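Local coordinates for protein sialidase B (Streptococcus pneumoniae serotype 4, PDB 4XJW) that hydrolyses alpha-2,3-, alpha-2,6- and alpha-2,8-linked terminal sialic acids in oligosaccharides, glycoproteins, glycolipids and colominic acid, and belongs to glycosyl hydrolase family 33, at residues L52-S55 / N61-F64; L193-G198 / V219-D224; S242-D245 / T250-E253. The protein carries 1 engineered substitution. All blocks are in the same frame, centred on the assembly; numbering follows the deposited sequence.

Contact 1: L52-S55 / N61-F64; sequences LSNS and NNYF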
loop_
_atom_site.group_PDB
_atom_site.type_symbol
_atom_site.label_atom_id
_atom_site.label_comp_id
_atom_site.label_asym_id
_atom_site.label_seq_id
_atom_site.Cartn_x
_atom_site.Cartn_y
_atom_site.Cartn_z
ATOM N N LEU A 52 -24.423 0.924 25.212
ATOM C CA LEU A 52 -25.548 0.255 25.853
ATOM C C LEU A 52 -25.005 -0.329 27.142
ATOM O O LEU A 52 -24.139 -1.208 27.102
ATOM C CB LEU A 52 -26.069 -0.892 24.993
ATOM C CG LEU A 52 -26.871 -0.575 23.741
ATOM C CD1 LEU A 52 -27.065 -1.846 22.936
ATOM C CD2 LEU A 52 -28.211 0.033 24.118
ATOM N N SER A 53 -25.485 0.129 28.291
ATOM C CA SER A 53 -24.856 -0.325 29.522
ATOM C C SER A 53 -25.812 -0.634 30.656
ATOM O O SER A 53 -26.908 -0.090 30.728
ATOM C CB SER A 53 -23.866 0.729 30.020
ATOM O OG SER A 53 -24.561 1.891 30.438
ATOM N N ASN A 54 -25.367 -1.506 31.556
ATOM C CA ASN A 54 -25.928 -1.568 32.895
ATOM C C ASN A 54 -25.249 -0.443 33.662
ATOM O O ASN A 54 -24.040 -0.490 33.904
ATOM C CB ASN A 54 -25.633 -2.920 33.546
ATOM C CG ASN A 54 -26.221 -3.042 34.949
ATOM O OD1 ASN A 54 -26.461 -2.044 35.629
ATOM N ND2 ASN A 54 -26.442 -4.273 35.387
ATOM N N SER A 55 -26.019 0.572 34.039
ATOM C CA SER A 55 -25.445 1.765 34.649
ATOM C C SER A 55 -25.386 1.708 36.176
ATOM O O SER A 55 -25.001 2.681 36.813
ATOM C CB SER A 55 -26.235 3.002 34.238
ATOM O OG SER A 55 -27.541 2.969 34.780
ATOM N N ASN A 61 -18.622 -3.238 34.428
ATOM C CA ASN A 61 -18.117 -4.033 33.309
ATOM C C ASN A 61 -19.216 -4.768 32.557
ATOM O O ASN A 61 -18.990 -5.827 31.971
ATOM C CB ASN A 61 -17.034 -5.005 33.790
ATOM C CG ASN A 61 -15.832 -4.291 34.349
ATOM O OD1 ASN A 61 -15.564 -3.138 33.997
ATOM N ND2 ASN A 61 -15.099 -4.964 35.237
ATOM N N ASN A 62 -20.419 -4.203 32.588
ATOM C CA ASN A 62 -21.530 -4.742 31.838
ATOM C C ASN A 62 -21.981 -3.712 30.822
ATOM O O ASN A 62 -22.867 -2.898 31.108
ATOM C CB ASN A 62 -22.707 -5.079 32.759
ATOM C CG ASN A 62 -22.532 -6.393 33.490
ATOM O OD1 ASN A 62 -21.416 -6.802 33.817
ATOM N ND2 ASN A 62 -23.652 -7.069 33.757
ATOM N N TYR A 63 -21.369 -3.731 29.638
ATOM C CA TYR A 63 -21.740 -2.781 28.593
ATOM C C TYR A 63 -21.268 -3.191 27.214
ATOM O O TYR A 63 -20.361 -4.014 27.064
ATOM C CB TYR A 63 -21.227 -1.369 28.897
ATOM C CG TYR A 63 -19.722 -1.213 28.876
ATOM C CD1 TYR A 63 -18.974 -1.408 30.028
ATOM C CD2 TYR A 63 -19.048 -0.845 27.713
ATOM C CE1 TYR A 63 -17.616 -1.254 30.027
ATOM C CE2 TYR A 63 -17.666 -0.692 27.709
ATOM C CZ TYR A 63 -16.959 -0.897 28.872
ATOM O OH TYR A 63 -15.590 -0.754 28.894
ATOM N N PHE A 64 -21.925 -2.594 26.225
ATOM C CA PHE A 64 -21.520 -2.642 24.833
ATOM C C PHE A 64 -21.175 -1.227 24.412
ATOM O O PHE A 64 -21.863 -0.271 24.779
ATOM C CB PHE A 64 -22.664 -3.152 23.975
ATOM C CG PHE A 64 -22.457 -2.933 22.496
ATOM C CD1 PHE A 64 -21.485 -3.648 21.812
ATOM C CD2 PHE A 64 -23.239 -2.023 21.795
ATOM C CE1 PHE A 64 -21.294 -3.463 20.450
ATOM C CE2 PHE A 64 -23.053 -1.827 20.431
ATOM C CZ PHE A 64 -22.073 -2.542 19.765
#
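L52 and F64 face each other near the turn end of the antiparallel hairpin made by strands 46-53 and 63-69, and they form a hydrogen-bonded pair. F64 N reaches L52 O at 2.8 Å, in the carbonyl plane, and L52 N returns a bond to F64 O at 2.9 Å. One residue on, S53 and Y63 make the non-hydrogen-bonded pair, their CB atoms 3.6 Å apart. A further backbone bond toward the turn runs from N54 N to N62 O, 2.9 Å. This hairpin sits in the six-stranded antiparallel sheet of the N-terminal domain, a member of the concanavalin-like clan, well away from the catalytic residues. L52 and F64 point to the same side of that sheet; CD1 of L52 approaches CD2 of F64 at 4.0 Å, obliquely to the ring, which also meets the ring of F110. On the other side, with S53, Y63 has CG wedged between its own N and carbonyl carbon (chi1 67°), and the ring leads away from the 52-55 segment until OH bonds E77 and R79. N54 and N62 touch through their CB atoms, and both ND2 groups bond N143 O; N54 OD1 also takes K56 N, and N62 is held further by Q82 OE1 through ND2 and A81 N through OD1.

Contact 2: L193-G198 / V219-D224; sequences LIFQSG and VLSSID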
loop_
_atom_site.group_PDB
_atom_site.type_symbol
_atom_site.label_atom_id
_atom_site.label_comp_id
_atom_site.label_asym_id
_atom_site.label_seq_id
_atom_site.Cartn_x
_atom_site.Cartn_y
_atom_site.Cartn_z
ATOM N N LEU A 193 -11.767 3.023 -4.168
ATOM C CA LEU A 193 -10.777 1.958 -4.221
ATOM C C LEU A 193 -10.491 1.581 -5.670
ATOM O O LEU A 193 -11.413 1.438 -6.483
ATOM C CB LEU A 193 -11.234 0.731 -3.416
ATOM C CG LEU A 193 -11.496 0.926 -1.919
ATOM C CD1 LEU A 193 -11.972 -0.376 -1.290
ATOM C CD2 LEU A 193 -10.235 1.444 -1.250
ATOM N N ILE A 194 -9.209 1.446 -5.989
ATOM C CA ILE A 194 -8.767 0.907 -7.264
ATOM C C ILE A 194 -8.470 -0.589 -7.112
ATOM O O ILE A 194 -9.045 -1.427 -7.818
ATOM C CB ILE A 194 -7.525 1.651 -7.793
ATOM C CG1 ILE A 194 -7.833 3.142 -7.949
ATOM C CG2 ILE A 194 -7.090 1.069 -9.142
ATOM C CD1 ILE A 194 -6.667 3.977 -8.398
ATOM N N PHE A 195 -7.563 -0.916 -6.202
ATOM C CA PHE A 195 -7.254 -2.291 -5.835
ATOM C C PHE A 195 -7.935 -2.578 -4.509
ATOM O O PHE A 195 -7.977 -1.711 -3.632
ATOM C CB PHE A 195 -5.734 -2.444 -5.691
ATOM C CG PHE A 195 -4.975 -2.016 -6.914
ATOM C CD1 PHE A 195 -4.839 -2.880 -7.999
ATOM C CD2 PHE A 195 -4.414 -0.744 -6.995
ATOM C CE1 PHE A 195 -4.156 -2.495 -9.159
ATOM C CE2 PHE A 195 -3.712 -0.345 -8.148
ATOM C CZ PHE A 195 -3.571 -1.221 -9.217
ATOM N N GLN A 196 -8.502 -3.768 -4.353
ATOM C CA GLN A 196 -9.203 -4.051 -3.105
ATOM C C GLN A 196 -9.264 -5.538 -2.829
ATOM O O GLN A 196 -9.172 -6.338 -3.743
ATOM C CB GLN A 196 -10.616 -3.457 -3.128
ATOM C CG GLN A 196 -11.499 -4.013 -4.236
ATOM C CD GLN A 196 -12.539 -3.010 -4.689
ATOM O OE1 GLN A 196 -13.491 -2.723 -3.974
ATOM N NE2 GLN A 196 -12.350 -2.456 -5.889
ATOM N N SER A 197 -9.406 -5.899 -1.556
ATOM C CA SER A 197 -9.514 -7.306 -1.167
ATOM C C SER A 197 -10.618 -8.041 -1.913
ATOM O O SER A 197 -11.748 -7.565 -1.993
ATOM C CB SER A 197 -9.780 -7.411 0.329
ATOM O OG SER A 197 -8.728 -6.848 1.065
ATOM N N GLY A 198 -10.288 -9.201 -2.465
ATOM C CA GLY A 198 -11.286 -10.015 -3.139
ATOM C C GLY A 198 -11.395 -9.738 -4.624
ATOM O O GLY A 198 -12.190 -10.368 -5.338
ATOM N N VAL A 219 -5.141 7.018 -17.438
ATOM C CA VAL A 219 -4.332 7.105 -16.226
ATOM C C VAL A 219 -4.073 5.675 -15.762
ATOM O O VAL A 219 -5.012 4.887 -15.626
ATOM C CB VAL A 219 -5.057 7.903 -15.126
ATOM C CG1 VAL A 219 -4.191 7.976 -13.868
ATOM C CG2 VAL A 219 -5.375 9.310 -15.621
ATOM N N LEU A 220 -2.802 5.342 -15.547
ATOM C CA LEU A 220 -2.385 3.985 -15.194
ATOM C C LEU A 220 -1.900 3.968 -13.750
ATOM O O LEU A 220 -1.280 4.933 -13.275
ATOM C CB LEU A 220 -1.255 3.523 -16.116
ATOM C CG LEU A 220 -0.730 2.086 -16.000
ATOM C CD1 LEU A 220 -1.852 1.108 -16.305
ATOM C CD2 LEU A 220 0.466 1.856 -16.935
ATOM N N SER A 221 -2.208 2.886 -13.041
ATOM C CA SER A 221 -1.717 2.702 -11.672
ATOM C C SER A 221 -1.101 1.330 -11.538
ATOM O O SER A 221 -1.631 0.353 -12.045
ATOM C CB SER A 221 -2.869 2.858 -10.665
ATOM O OG SER A 221 -2.468 2.525 -9.331
ATOM N N SER A 222 0.034 1.258 -10.846
ATOM C CA SER A 222 0.580 -0.038 -10.432
ATOM C C SER A 222 0.681 -0.123 -8.915
ATOM O O SER A 222 0.571 0.894 -8.216
ATOM C CB SER A 222 1.926 -0.353 -11.094
ATOM O OG SER A 222 2.941 0.554 -10.713
ATOM N N ILE A 223 0.861 -1.344 -8.414
ATOM C CA ILE A 223 0.799 -1.606 -6.980
ATOM C C ILE A 223 1.472 -2.931 -6.673
ATOM O O ILE A 223 1.562 -3.804 -7.541
ATOM C CB ILE A 223 -0.683 -1.626 -6.502
ATOM C CG1 ILE A 223 -0.790 -1.511 -4.983
ATOM C CG2 ILE A 223 -1.390 -2.907 -6.897
ATOM C CD1 ILE A 223 -1.380 -0.251 -4.530
ATOM N N ASP A 224 1.977 -3.058 -5.450
ATOM C CA ASP A 224 2.342 -4.359 -4.889
ATOM C C ASP A 224 1.065 -5.030 -4.402
ATOM O O ASP A 224 0.385 -4.492 -3.528
ATOM C CB ASP A 224 3.225 -4.186 -3.648
ATOM C CG ASP A 224 4.687 -3.890 -3.951
ATOM O OD1 ASP A 224 5.047 -3.331 -5.006
ATOM O OD2 ASP A 224 5.499 -4.197 -3.049
#
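F195 reaches from the loop between helix 179-182 and strand 205-213 and lies against I223 and S221 of strand 219-226. Its CB points toward the strand, and CG stands beside the backbone N, opposite the carbonyl carbon (chi1 -55°), which carries the ring across I223. From CG outward every ring carbon meets the same methyl: I223 CG2 is 3.7 Å from CG and 3.6 Å from CE1. It sits 3.4 Å from the ring centroid and only 3° off the normal, a nearly axial CH-pi contact. The other branch of I223 helps along one side, with CD1 at 3.9 Å from F195 CD2. Further out, CE2 comes edge-on to S221 OG at 3.3 Å, and at the tip CZ finds S221 O in the ring plane at 3.8 Å. The opposite face takes the CG2 methyl of I194, offset toward the rim, so the ring is held between two isoleucines. No hydrogen bond links the two segments; S221 OG bonds T210 O on the neighbouring strand 205-213. R207, which probably binds the substrate, has its side chain about 6 Å from that of I223. The chemistry is thus mainly dispersive: one methyl fits squarely over the aromatic face, while the hydroxyl and carbonyl oxygens of S221 lie near the rim, where they probably meet the slightly positive C-H edge.

Contact 3: S242-D245 / T250-E253; sequences SYSD and TWSE
S252 OG lies between its own backbone N and carbonyl carbon (chi1 65°), which turns the hydroxyl to the backbone of Y243. Y243 CG has the same placement about its CB (chi1 52°), and this folds the phenol ring back over S252. The two groups meet twice. Y243 N donates to S252 OG at 3.0 Å along an almost straight line (170°), and S252 CB stands over the ring face, 3.8 Å from its centroid, as a CH-pi contact. The guanidinium of R218 adds a cation-pi interaction to the same tyrosine. Y243 O in turn accepts from S252 N at 2.9 Å, so the backbone of Y243 is gripped at both ends by one serine.

Either side of this residue the strand uses serine hydroxyls. S242 OG gives its proton to S252 O at 2.7 Å, and also nears the edge of W251. S244 OG lies 2.8 Å from T250 O and accepts from G248 N in the intervening turn. S244 CB stands above the six-membered ring of W251, 3.5 Å from its centroid, while the indole NE1 bonds G248 O. At the solvent side a water accepts a hydrogen bond from D245 N at 2.8 Å and donates one to T250 OG1, whose stronger partner is D246.

Serine, aspartate, glycine, threonine and tryptophan at S244, D246, G248, T250 and W251 spell the Asp-box signature S-x-D-x-G-x-T-W. The compact turn they form, with its indole packed back over the serine, is the first of four such BNR repeats here and follows the third strand of a four-stranded propeller sheet.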
loop_
_atom_site.group_PDB
_atom_site.type_symbol
_atom_site.label_atom_id
_atom_site.label_comp_id
_atom_site.label_asym_id
_atom_site.label_seq_id
_atom_site.Cartn_x
_atom_site.Cartn_y
_atom_site.Cartn_z
ATOM N N SER A 242 -3.984 -1.306 -12.968
ATOM C CA SER A 242 -5.348 -0.930 -13.343
ATOM C C SER A 242 -5.298 0.440 -14.027
ATOM O O SER A 242 -4.402 1.231 -13.760
ATOM C CB SER A 242 -6.231 -0.887 -12.088
ATOM O OG SER A 242 -7.532 -0.373 -12.370
ATOM N N TYR A 243 -6.228 0.723 -14.931
ATOM C CA TYR A 243 -6.230 2.029 -15.603
ATOM C C TYR A 243 -7.626 2.640 -15.596
ATOM O O TYR A 243 -8.642 1.938 -15.435
ATOM C CB TYR A 243 -5.695 1.935 -17.062
ATOM C CG TYR A 243 -6.399 0.877 -17.865
ATOM C CD1 TYR A 243 -7.612 1.141 -18.479
ATOM C CD2 TYR A 243 -5.880 -0.414 -17.939
ATOM C CE1 TYR A 243 -8.281 0.144 -19.189
ATOM C CE2 TYR A 243 -6.529 -1.409 -18.631
ATOM C CZ TYR A 243 -7.729 -1.129 -19.249
ATOM O OH TYR A 243 -8.376 -2.128 -19.943
ATOM N N SER A 244 -7.670 3.957 -15.761
ATOM C CA SER A 244 -8.925 4.677 -15.860
ATOM C C SER A 244 -8.930 5.476 -17.155
ATOM O O SER A 244 -7.943 6.152 -17.478
ATOM C CB SER A 244 -9.090 5.619 -14.661
ATOM O OG SER A 244 -10.201 6.477 -14.900
ATOM N N ASP A 245 -10.043 5.409 -17.896
ATOM C CA ASP A 245 -10.191 6.186 -19.125
ATOM C C ASP A 245 -11.096 7.393 -18.957
ATOM O O ASP A 245 -11.379 8.105 -19.936
ATOM C CB ASP A 245 -10.697 5.298 -20.274
ATOM C CG ASP A 245 -9.640 4.347 -20.763
ATOM O OD1 ASP A 245 -8.467 4.761 -20.775
ATOM O OD2 ASP A 245 -9.969 3.197 -21.104
ATOM N N THR A 250 -13.659 5.806 -12.876
ATOM C CA THR A 250 -13.786 4.350 -12.825
ATOM C C THR A 250 -12.481 3.707 -13.255
ATOM O O THR A 250 -11.714 4.289 -14.026
ATOM C CB THR A 250 -14.930 3.787 -13.721
ATOM O OG1 THR A 250 -14.637 4.069 -15.092
ATOM C CG2 THR A 250 -16.280 4.373 -13.321
ATOM N N TRP A 251 -12.245 2.504 -12.739
ATOM C CA TRP A 251 -10.988 1.791 -12.917
ATOM C C TRP A 251 -11.230 0.372 -13.408
ATOM O O TRP A 251 -12.216 -0.267 -13.039
ATOM C CB TRP A 251 -10.212 1.791 -11.585
ATOM C CG TRP A 251 -9.785 3.188 -11.201
ATOM C CD1 TRP A 251 -10.534 4.138 -10.556
ATOM C CD2 TRP A 251 -8.537 3.813 -11.528
ATOM N NE1 TRP A 251 -9.815 5.309 -10.444
ATOM C CE2 TRP A 251 -8.587 5.139 -11.038
ATOM C CE3 TRP A 251 -7.384 3.380 -12.196
ATOM C CZ2 TRP A 251 -7.512 6.030 -11.166
ATOM C CZ3 TRP A 251 -6.318 4.269 -12.339
ATOM C CH2 TRP A 251 -6.393 5.581 -11.825
ATOM N N SER A 252 -10.313 -0.122 -14.223
ATOM C CA SER A 252 -10.413 -1.470 -14.771
ATOM C C SER A 252 -10.132 -2.550 -13.740
ATOM O O SER A 252 -9.418 -2.318 -12.762
ATOM C CB SER A 252 -9.445 -1.639 -15.944
ATOM O OG SER A 252 -8.090 -1.531 -15.489
ATOM N N GLU A 253 -10.671 -3.745 -13.963
ATOM C CA GLU A 253 -10.334 -4.872 -13.091
ATOM C C GLU A 253 -8.833 -5.104 -13.226
ATOM O O GLU A 253 -8.301 -5.123 -14.328
ATOM C CB GLU A 253 -11.113 -6.133 -13.474
ATOM C CG GLU A 253 -11.019 -7.261 -12.429
ATOM C CD GLU A 253 -11.648 -6.898 -11.069
ATOM O OE1 GLU A 253 -12.454 -5.942 -11.019
ATOM O OE2 GLU A 253 -11.350 -7.577 -10.051
HETATM O O HOH W 1 -12.333 4.104 -16.965
#

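Contacts 2 and 3 belong together: their centres are 9 Å apart and strands 219-226 and 237-244 are neighbours in one sheet of the catalytic domain. V219 O and S244 N approach to 2.8 Å, as do S221 N and S242 O, both probable hydrogen bonds, and I194 CD1 packs on W251 CE2. Contact 2 is nearer to catalysis, with the I223 side chain about 9 Å from that of Y615, probably the catalytic nucleophile. The bound inhibitor Optactin lies about 11 Å from the side chains of both S221 and W251. Contact 1 stands apart in the N-terminal domain, its centre 42 Å from that of contact 2 and 47 Å from that of contact 3.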